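Local structure of hypothetical protein Atu2684 (Agrobacterium tumefaciens, 2AXO) at residues 44-49 with 62-67; 118-123 with 135-140; 238-243 with 249-254. The protein is of unknown function but probably acts in thiol-disulfide redox chemistry, as a thioredoxin-clan protein with a closely spaced disulfide. All blocks are in the same frame, centred on the assembly; numbering follows the deposited sequence.

Contact 1 (44-49 with 62-67); sequences GVVELF and EALRKM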
loop_
_atom_site.group_PDB
_atom_site.type_symbol
_atom_site.label_atom_id
_atom_site.label_comp_id
_atom_site.label_asym_id
_atom_site.label_seq_id
_atom_site.Cartn_x
_atom_site.Cartn_y
_atom_site.Cartn_z
ATOM N N GLY A 44 -9.952 -24.725 5.830
ATOM C CA GLY A 44 -9.436 -23.799 4.833
ATOM C C GLY A 44 -8.296 -22.938 5.343
ATOM O O GLY A 44 -7.741 -23.193 6.414
ATOM N N VAL A 45 -7.949 -21.914 4.573
ATOM C CA VAL A 45 -6.869 -21.007 4.928
ATOM C C VAL A 45 -7.374 -19.588 5.160
ATOM O O VAL A 45 -8.136 -19.044 4.354
ATOM C CB VAL A 45 -5.794 -20.977 3.819
ATOM C CG1 VAL A 45 -4.703 -19.969 4.165
ATOM C CG2 VAL A 45 -5.196 -22.367 3.652
ATOM N N VAL A 46 -6.955 -18.996 6.274
ATOM C CA VAL A 46 -7.346 -17.628 6.600
ATOM C C VAL A 46 -6.095 -16.775 6.781
ATOM O O VAL A 46 -5.336 -16.972 7.718
ATOM C CB VAL A 46 -8.192 -17.576 7.897
ATOM C CG1 VAL A 46 -8.501 -16.126 8.266
ATOM C CG2 VAL A 46 -9.487 -18.350 7.691
ATOM N N GLU A 47 -5.891 -15.841 5.859
ATOM C CA GLU A 47 -4.748 -14.950 5.896
ATOM C C GLU A 47 -5.222 -13.555 6.234
ATOM O O GLU A 47 -5.901 -12.907 5.440
ATOM C CB GLU A 47 -4.042 -14.946 4.544
ATOM C CG GLU A 47 -3.382 -16.264 4.221
ATOM C CD GLU A 47 -2.810 -16.294 2.825
ATOM O OE1 GLU A 47 -3.606 -16.326 1.867
ATOM O OE2 GLU A 47 -1.568 -16.266 2.700
ATOM N N LEU A 48 -4.860 -13.099 7.426
ATOM C CA LEU A 48 -5.263 -11.784 7.897
ATOM C C LEU A 48 -4.180 -10.733 7.728
ATOM O O LEU A 48 -3.036 -10.931 8.142
ATOM C CB LEU A 48 -5.638 -11.877 9.377
ATOM C CG LEU A 48 -5.889 -10.572 10.132
ATOM C CD1 LEU A 48 -7.223 -9.975 9.703
ATOM C CD2 LEU A 48 -5.888 -10.855 11.629
ATOM N N PHE A 49 -4.542 -9.615 7.106
ATOM C CA PHE A 49 -3.614 -8.508 6.939
ATOM C C PHE A 49 -4.048 -7.511 7.997
ATOM O O PHE A 49 -5.198 -7.066 8.026
ATOM C CB PHE A 49 -3.696 -7.944 5.521
ATOM C CG PHE A 49 -3.219 -8.919 4.486
ATOM C CD1 PHE A 49 -4.072 -9.906 3.996
ATOM C CD2 PHE A 49 -1.880 -8.939 4.102
ATOM C CE1 PHE A 49 -3.596 -10.906 3.143
ATOM C CE2 PHE A 49 -1.396 -9.932 3.252
ATOM C CZ PHE A 49 -2.253 -10.919 2.773
ATOM N N GLU A 62 -8.263 -10.831 17.332
ATOM C CA GLU A 62 -8.873 -11.738 18.302
ATOM C C GLU A 62 -9.554 -12.874 17.552
ATOM O O GLU A 62 -9.442 -14.041 17.931
ATOM C CB GLU A 62 -9.912 -10.996 19.155
ATOM C CG GLU A 62 -10.675 -11.898 20.125
ATOM C CD GLU A 62 -11.905 -11.225 20.726
ATOM O OE1 GLU A 62 -11.752 -10.202 21.427
ATOM O OE2 GLU A 62 -13.028 -11.724 20.493
ATOM N N ALA A 63 -10.260 -12.522 16.481
ATOM C CA ALA A 63 -10.955 -13.505 15.667
ATOM C C ALA A 63 -9.977 -14.588 15.231
ATOM O O ALA A 63 -10.230 -15.783 15.405
ATOM C CB ALA A 63 -11.568 -12.830 14.442
ATOM N N LEU A 64 -8.851 -14.164 14.665
ATOM C CA LEU A 64 -7.844 -15.113 14.196
ATOM C C LEU A 64 -7.302 -15.979 15.329
ATOM O O LEU A 64 -7.148 -17.192 15.174
ATOM C CB LEU A 64 -6.685 -14.376 13.525
ATOM C CG LEU A 64 -5.600 -15.253 12.889
ATOM C CD1 LEU A 64 -6.168 -16.020 11.691
ATOM C CD2 LEU A 64 -4.449 -14.365 12.441
ATOM N N ARG A 65 -7.010 -15.354 16.461
ATOM C CA ARG A 65 -6.481 -16.085 17.601
ATOM C C ARG A 65 -7.419 -17.223 17.995
ATOM O O ARG A 65 -6.967 -18.323 18.327
ATOM C CB ARG A 65 -6.269 -15.129 18.776
ATOM C CG ARG A 65 -5.646 -15.775 20.001
ATOM C CD ARG A 65 -5.265 -14.719 21.028
ATOM N NE ARG A 65 -6.360 -13.779 21.251
ATOM C CZ ARG A 65 -6.330 -12.784 22.132
ATOM N NH1 ARG A 65 -5.251 -12.589 22.885
ATOM N NH2 ARG A 65 -7.382 -11.985 22.258
ATOM N N LYS A 66 -8.725 -16.955 17.943
ATOM C CA LYS A 66 -9.740 -17.951 18.293
ATOM C C LYS A 66 -9.785 -19.109 17.297
ATOM O O LYS A 66 -9.951 -20.262 17.685
ATOM C CB LYS A 66 -11.120 -17.285 18.395
ATOM C CG LYS A 66 -11.239 -16.372 19.614
ATOM C CD LYS A 66 -12.652 -15.859 19.861
ATOM C CE LYS A 66 -13.100 -14.887 18.788
ATOM N NZ LYS A 66 -14.316 -14.119 19.208
HETATM N N MSE A 67 -9.636 -18.790 16.015
HETATM C CA MSE A 67 -9.635 -19.810 14.987
HETATM C C MSE A 67 -8.362 -20.651 15.082
HETATM O O MSE A 67 -8.399 -21.868 14.910
HETATM C CB MSE A 67 -9.764 -19.156 13.612
HETATM C CG MSE A 67 -11.104 -18.452 13.398
HETATM SE SE MSE A 67 -11.251 -17.702 11.610
HETATM C CE MSE A 67 -10.171 -16.141 11.877
#
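Strand 45-49 and helix 62-67 run roughly antiparallel, with 153° between their directions, and come nearest in the backbone at L48 and L64, whose CA atoms are 7.6 Å apart. The axes of these segments come no closer than 10.0 Å, and side chains from both bridge the distance. V46 and L48 point from the strand to the helix. L64 and M67, a selenomethionine, answer from the helix. In L64 a chi1 of -176° sends the branch out to the strand, with its two methyls against different residues. CD2 meets L48 CD2 at 3.9 Å, where the two leucines meet at a slant. CD1 lies 4.1 Å from V46 CG1, and here the side chains slide past each other in opposite directions. M67 comes in at about a right angle to V46. Its chain bends at chi3 (-78°), about the CG-SE bond, and its CE reaches V46 CG1 at 4.0 Å. E47 points to the other face of the strand, where OE2 forms a salt bridge with R100. On the solvent side of the helix, K66 NZ bonds E62 OE2 on its anti lone pair. These elements belong to the beta-alpha-beta unit formed by strand 45-50, helix 58-70 and strand 74-79. The C54-C57 disulfide lies on the link between strand and helix, a placement that resembles thioredoxins. The contact itself is buried and wholly apolar. Helix and sheet are held here by methyl packing, probably with a hydrophobic contribution, while the exposed charges of E62 and K66 and buried E47 lie outside it.

Contact 2 (118-123 with 135-140); sequences AILNGR and YDRLDA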
loop_
_atom_site.group_PDB
_atom_site.type_symbol
_atom_site.label_atom_id
_atom_site.label_comp_id
_atom_site.label_asym_id
_atom_site.label_seq_id
_atom_site.Cartn_x
_atom_site.Cartn_y
_atom_site.Cartn_z
ATOM N N ALA A 118 -9.228 -10.182 5.586
ATOM C CA ALA A 118 -8.895 -11.592 5.606
ATOM C C ALA A 118 -9.107 -12.167 4.214
ATOM O O ALA A 118 -10.122 -11.902 3.565
ATOM C CB ALA A 118 -9.758 -12.333 6.626
ATOM N N ILE A 119 -8.128 -12.934 3.753
ATOM C CA ILE A 119 -8.199 -13.575 2.449
ATOM C C ILE A 119 -8.476 -15.047 2.747
ATOM O O ILE A 119 -7.764 -15.669 3.532
ATOM C CB ILE A 119 -6.858 -13.413 1.678
ATOM C CG1 ILE A 119 -6.530 -11.922 1.499
ATOM C CG2 ILE A 119 -6.939 -14.117 0.329
ATOM C CD1 ILE A 119 -7.565 -11.140 0.693
ATOM N N LEU A 120 -9.525 -15.596 2.137
ATOM C CA LEU A 120 -9.908 -16.980 2.393
ATOM C C LEU A 120 -9.562 -17.925 1.234
ATOM O O LEU A 120 -10.005 -17.721 0.101
ATOM C CB LEU A 120 -11.410 -17.031 2.708
ATOM C CG LEU A 120 -11.928 -15.995 3.725
ATOM C CD1 LEU A 120 -13.420 -16.191 3.922
ATOM C CD2 LEU A 120 -11.202 -16.135 5.056
ATOM N N ASN A 121 -8.773 -18.957 1.530
ATOM C CA ASN A 121 -8.333 -19.933 0.526
ATOM C C ASN A 121 -7.716 -19.235 -0.683
ATOM O O ASN A 121 -7.702 -19.787 -1.784
ATOM C CB ASN A 121 -9.507 -20.800 0.036
ATOM C CG ASN A 121 -10.001 -21.791 1.079
ATOM O OD1 ASN A 121 -10.907 -22.591 0.805
ATOM N ND2 ASN A 121 -9.425 -21.750 2.271
ATOM N N GLY A 122 -7.216 -18.022 -0.475
ATOM C CA GLY A 122 -6.624 -17.269 -1.564
ATOM C C GLY A 122 -7.618 -16.940 -2.667
ATOM O O GLY A 122 -7.215 -16.467 -3.731
ATOM N N ARG A 123 -8.907 -17.161 -2.391
ATOM C CA ARG A 123 -9.998 -16.952 -3.356
ATOM C C ARG A 123 -10.885 -15.716 -3.189
ATOM O O ARG A 123 -11.448 -15.234 -4.169
ATOM C CB ARG A 123 -10.932 -18.174 -3.359
ATOM C CG ARG A 123 -10.334 -19.477 -3.864
ATOM C CD ARG A 123 -11.332 -20.626 -3.693
ATOM N NE ARG A 123 -10.807 -21.901 -4.178
ATOM C CZ ARG A 123 -10.803 -22.282 -5.452
ATOM N NH1 ARG A 123 -11.306 -21.490 -6.385
ATOM N NH2 ARG A 123 -10.284 -23.457 -5.796
ATOM N N TYR A 135 -16.091 -18.439 8.359
ATOM C CA TYR A 135 -16.416 -19.860 8.421
ATOM C C TYR A 135 -17.508 -20.239 7.424
ATOM O O TYR A 135 -17.431 -21.294 6.796
ATOM C CB TYR A 135 -16.832 -20.261 9.840
ATOM C CG TYR A 135 -15.657 -20.615 10.726
ATOM C CD1 TYR A 135 -14.921 -21.784 10.510
ATOM C CD2 TYR A 135 -15.260 -19.771 11.762
ATOM C CE1 TYR A 135 -13.817 -22.099 11.306
ATOM C CE2 TYR A 135 -14.157 -20.080 12.561
ATOM C CZ TYR A 135 -13.442 -21.243 12.327
ATOM O OH TYR A 135 -12.351 -21.544 13.116
ATOM N N ASP A 136 -18.524 -19.387 7.273
ATOM C CA ASP A 136 -19.598 -19.679 6.322
ATOM C C ASP A 136 -19.050 -19.657 4.896
ATOM O O ASP A 136 -19.493 -20.422 4.042
ATOM C CB ASP A 136 -20.748 -18.667 6.443
ATOM C CG ASP A 136 -21.457 -18.730 7.791
ATOM O OD1 ASP A 136 -21.582 -19.837 8.364
ATOM O OD2 ASP A 136 -21.910 -17.666 8.270
ATOM N N ARG A 137 -18.088 -18.775 4.642
ATOM C CA ARG A 137 -17.482 -18.677 3.319
ATOM C C ARG A 137 -16.668 -19.940 3.048
ATOM O O ARG A 137 -16.774 -20.535 1.978
ATOM C CB ARG A 137 -16.570 -17.449 3.225
ATOM C CG ARG A 137 -16.786 -16.571 1.988
ATOM C CD ARG A 137 -16.942 -17.383 0.711
ATOM N NE ARG A 137 -16.877 -16.551 -0.489
ATOM C CZ ARG A 137 -17.124 -16.996 -1.718
ATOM N NH1 ARG A 137 -17.462 -18.264 -1.909
ATOM N NH2 ARG A 137 -17.019 -16.179 -2.759
ATOM N N LEU A 138 -15.853 -20.346 4.020
ATOM C CA LEU A 138 -15.029 -21.545 3.864
ATOM C C LEU A 138 -15.890 -22.773 3.607
ATOM O O LEU A 138 -15.516 -23.652 2.833
ATOM C CB LEU A 138 -14.171 -21.771 5.114
ATOM C CG LEU A 138 -13.058 -20.741 5.311
ATOM C CD1 LEU A 138 -12.315 -21.020 6.604
ATOM C CD2 LEU A 138 -12.102 -20.813 4.121
ATOM N N ASP A 139 -17.044 -22.823 4.264
ATOM C CA ASP A 139 -17.968 -23.942 4.107
ATOM C C ASP A 139 -18.540 -23.936 2.692
ATOM O O ASP A 139 -18.673 -24.984 2.058
ATOM C CB ASP A 139 -19.101 -23.822 5.127
ATOM C CG ASP A 139 -20.058 -24.989 5.069
ATOM O OD1 ASP A 139 -19.612 -26.130 5.303
ATOM O OD2 ASP A 139 -21.256 -24.761 4.796
ATOM N N ALA A 140 -18.874 -22.745 2.202
ATOM C CA ALA A 140 -19.417 -22.597 0.855
ATOM C C ALA A 140 -18.397 -23.094 -0.162
ATOM O O ALA A 140 -18.756 -23.711 -1.168
ATOM C CB ALA A 140 -19.762 -21.135 0.580
#
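L120 lays its CD1 methyl against the aliphatic start of R137. CD1 is 3.5 Å from R137 CB and 3.9 Å from R137 CG. The two side chains meet at a slant, and CD1 touches both methylenes. R137 has an unusual first torsion, -132°, away from the staggered positions, and its chain bends at chi2. Its carbons stay beside L120 while the guanidinium runs on to a salt bridge between NH2 and D124 OD1. One residue thus serves an apolar and a charged partner. L138 supplies the second point of contact. Its CD2 lies 4.1 Å from L120 CB and 3.8 Å from N121 CG, so this methyl touches both the leucine and the asparagine side chain. CG of L138 is anti to the carbonyl carbon (chi1 -69°), which brings the tip nearer to the strand than the CB direction alone would suggest. The strand ends in a tight turn just here. N121 and G122 both have positive phi, and R123 N bonds L120 O at 2.8 Å, as in a type I' turn. The turn joins strand 117-120 to strand 124-127 as a hairpin. Helix 131-143 packs on one face of the mixed sheet. L120 also touches I134 and F141 of that helix and V126 of the next strand. V46 of strand 45-50 touches both L120 and L138, and the loop residue V73 also packs on L138.

Contact 3 (238-243 with 249-254); sequences LQTANA and AIVGAS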
loop_
_atom_site.group_PDB
_atom_site.type_symbol
_atom_site.label_atom_id
_atom_site.label_comp_id
_atom_site.label_asym_id
_atom_site.label_seq_id
_atom_site.Cartn_x
_atom_site.Cartn_y
_atom_site.Cartn_z
ATOM N N LEU A 238 -0.232 -24.681 -0.918
ATOM C CA LEU A 238 -0.095 -25.134 -2.303
ATOM C C LEU A 238 -0.963 -24.134 -3.052
ATOM O O LEU A 238 -2.176 -24.316 -3.186
ATOM C CB LEU A 238 -0.633 -26.555 -2.472
ATOM C CG LEU A 238 -0.388 -27.204 -3.844
ATOM C CD1 LEU A 238 1.109 -27.293 -4.135
ATOM C CD2 LEU A 238 -1.013 -28.585 -3.847
ATOM N N GLN A 239 -0.324 -23.079 -3.548
ATOM C CA GLN A 239 -1.042 -21.995 -4.191
ATOM C C GLN A 239 -0.896 -21.793 -5.692
ATOM O O GLN A 239 0.208 -21.706 -6.227
ATOM C CB GLN A 239 -0.693 -20.700 -3.439
ATOM C CG GLN A 239 -1.440 -19.454 -3.877
ATOM C CD GLN A 239 -1.403 -18.357 -2.825
ATOM O OE1 GLN A 239 -0.394 -18.162 -2.133
ATOM N NE2 GLN A 239 -2.499 -17.618 -2.712
ATOM N N THR A 240 -2.041 -21.719 -6.362
ATOM C CA THR A 240 -2.079 -21.493 -7.798
ATOM C C THR A 240 -1.925 -19.992 -8.024
ATOM O O THR A 240 -1.979 -19.202 -7.084
ATOM C CB THR A 240 -3.426 -21.932 -8.404
ATOM O OG1 THR A 240 -4.486 -21.113 -7.884
ATOM C CG2 THR A 240 -3.706 -23.382 -8.066
ATOM N N ALA A 241 -1.747 -19.606 -9.282
ATOM C CA ALA A 241 -1.587 -18.207 -9.639
ATOM C C ALA A 241 -2.417 -17.925 -10.884
ATOM O O ALA A 241 -2.750 -18.846 -11.635
ATOM C CB ALA A 241 -0.123 -17.907 -9.904
ATOM N N ASN A 242 -2.773 -16.662 -11.093
ATOM C CA ASN A 242 -3.558 -16.303 -12.269
ATOM C C ASN A 242 -2.622 -16.036 -13.449
ATOM O O ASN A 242 -1.417 -16.264 -13.350
ATOM C CB ASN A 242 -4.438 -15.078 -11.977
ATOM C CG ASN A 242 -3.636 -13.808 -11.731
ATOM O OD1 ASN A 242 -4.198 -12.780 -11.356
ATOM N ND2 ASN A 242 -2.330 -13.868 -11.949
ATOM N N ALA A 243 -3.181 -15.556 -14.557
ATOM C CA ALA A 243 -2.409 -15.268 -15.767
ATOM C C ALA A 243 -1.291 -14.253 -15.548
ATOM O O ALA A 243 -0.256 -14.303 -16.215
ATOM C CB ALA A 243 -3.343 -14.774 -16.870
ATOM N N ALA A 249 -6.193 -19.148 -5.892
ATOM C CA ALA A 249 -6.698 -20.230 -5.047
ATOM C C ALA A 249 -5.627 -21.139 -4.447
ATOM O O ALA A 249 -4.698 -21.567 -5.124
ATOM C CB ALA A 249 -7.706 -21.074 -5.829
ATOM N N ILE A 250 -5.773 -21.412 -3.155
ATOM C CA ILE A 250 -4.874 -22.298 -2.433
ATOM C C ILE A 250 -5.654 -23.610 -2.395
ATOM O O ILE A 250 -6.754 -23.660 -1.843
ATOM C CB ILE A 250 -4.621 -21.776 -1.004
ATOM C CG1 ILE A 250 -3.913 -20.422 -1.081
ATOM C CG2 ILE A 250 -3.795 -22.784 -0.208
ATOM C CD1 ILE A 250 -3.777 -19.698 0.252
ATOM N N VAL A 251 -5.096 -24.657 -2.996
ATOM C CA VAL A 251 -5.786 -25.945 -3.082
ATOM C C VAL A 251 -5.362 -26.983 -2.048
ATOM O O VAL A 251 -5.935 -28.077 -1.981
ATOM C CB VAL A 251 -5.625 -26.553 -4.494
ATOM C CG1 VAL A 251 -6.177 -25.590 -5.538
ATOM C CG2 VAL A 251 -4.172 -26.857 -4.772
ATOM N N GLY A 252 -4.370 -26.633 -1.236
ATOM C CA GLY A 252 -3.886 -27.536 -0.205
ATOM C C GLY A 252 -3.104 -26.727 0.803
ATOM O O GLY A 252 -2.518 -25.704 0.448
ATOM N N ALA A 253 -3.089 -27.160 2.060
ATOM C CA ALA A 253 -2.355 -26.415 3.070
ATOM C C ALA A 253 -2.076 -27.231 4.318
ATOM O O ALA A 253 -2.800 -28.176 4.642
ATOM C CB ALA A 253 -3.115 -25.147 3.443
ATOM N N SER A 254 -1.024 -26.839 5.022
ATOM C CA SER A 254 -0.620 -27.519 6.232
ATOM C C SER A 254 0.190 -26.588 7.113
ATOM O O SER A 254 0.821 -25.648 6.629
ATOM C CB SER A 254 0.227 -28.742 5.875
ATOM O OG SER A 254 0.817 -29.326 7.026
#
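A249 meets T240 in the beta hairpin made by strands 232-241 and 247-257. A249 O takes two bonds from T240, one from N at 2.9 Å and one from OG1 at 2.8 Å. The hydroxyl lies in the carbonyl plane, on a lone pair, where a chi1 of 65° places it. I250 comes next, in a non-hydrogen-bonded pair with Q239. Its CG1 lies 3.5 Å from Q239 NE2. The OE1 of that amide is bonded to R100, and its NE2 to Y104 OH and A248 O. I250 CA also makes a CH...O contact with L238 O. V251 N bonds the same L238 O at 2.9 Å, nearly in line with the carbonyl bond. V251 CG2 also packs on L238 CD2 at 3.7 Å. G252 then accepts L238 N on its O at 2.9 Å. V251 and G252 together face the single residue L238, which makes a beta bulge, and V251 psi of -4° marks the kink. L238 CB lies 3.6 Å from G252 O. A253 turns its methyl to V45 of the neighbouring sheet. Finally, S254 OG is hydrogen-bonded to S154 OG.

In the fold
Contacts 1 and 2 cover the same mixed sheet, since strands 45-50 and 117-120 are neighbours joined by E47 O to I119 N and V45 O to N121 N. Their helices also meet, where M67 packs on Y135. Both are buried strand-helix packing. Contact 1 is purely apolar; contact 2 includes the partly exposed R137 and mixes methyls with an arginine stem and the asparagine side chain. Contact 3 differs: it is partly buried, pairs two strands of another sheet and rests mainly on backbone bonds, with one hydroxyl bond. It still joins the other two. I250 N bonds N121 O in the turn of contact 2, and I250 CD1 packs near E47 OE1 of contact 1.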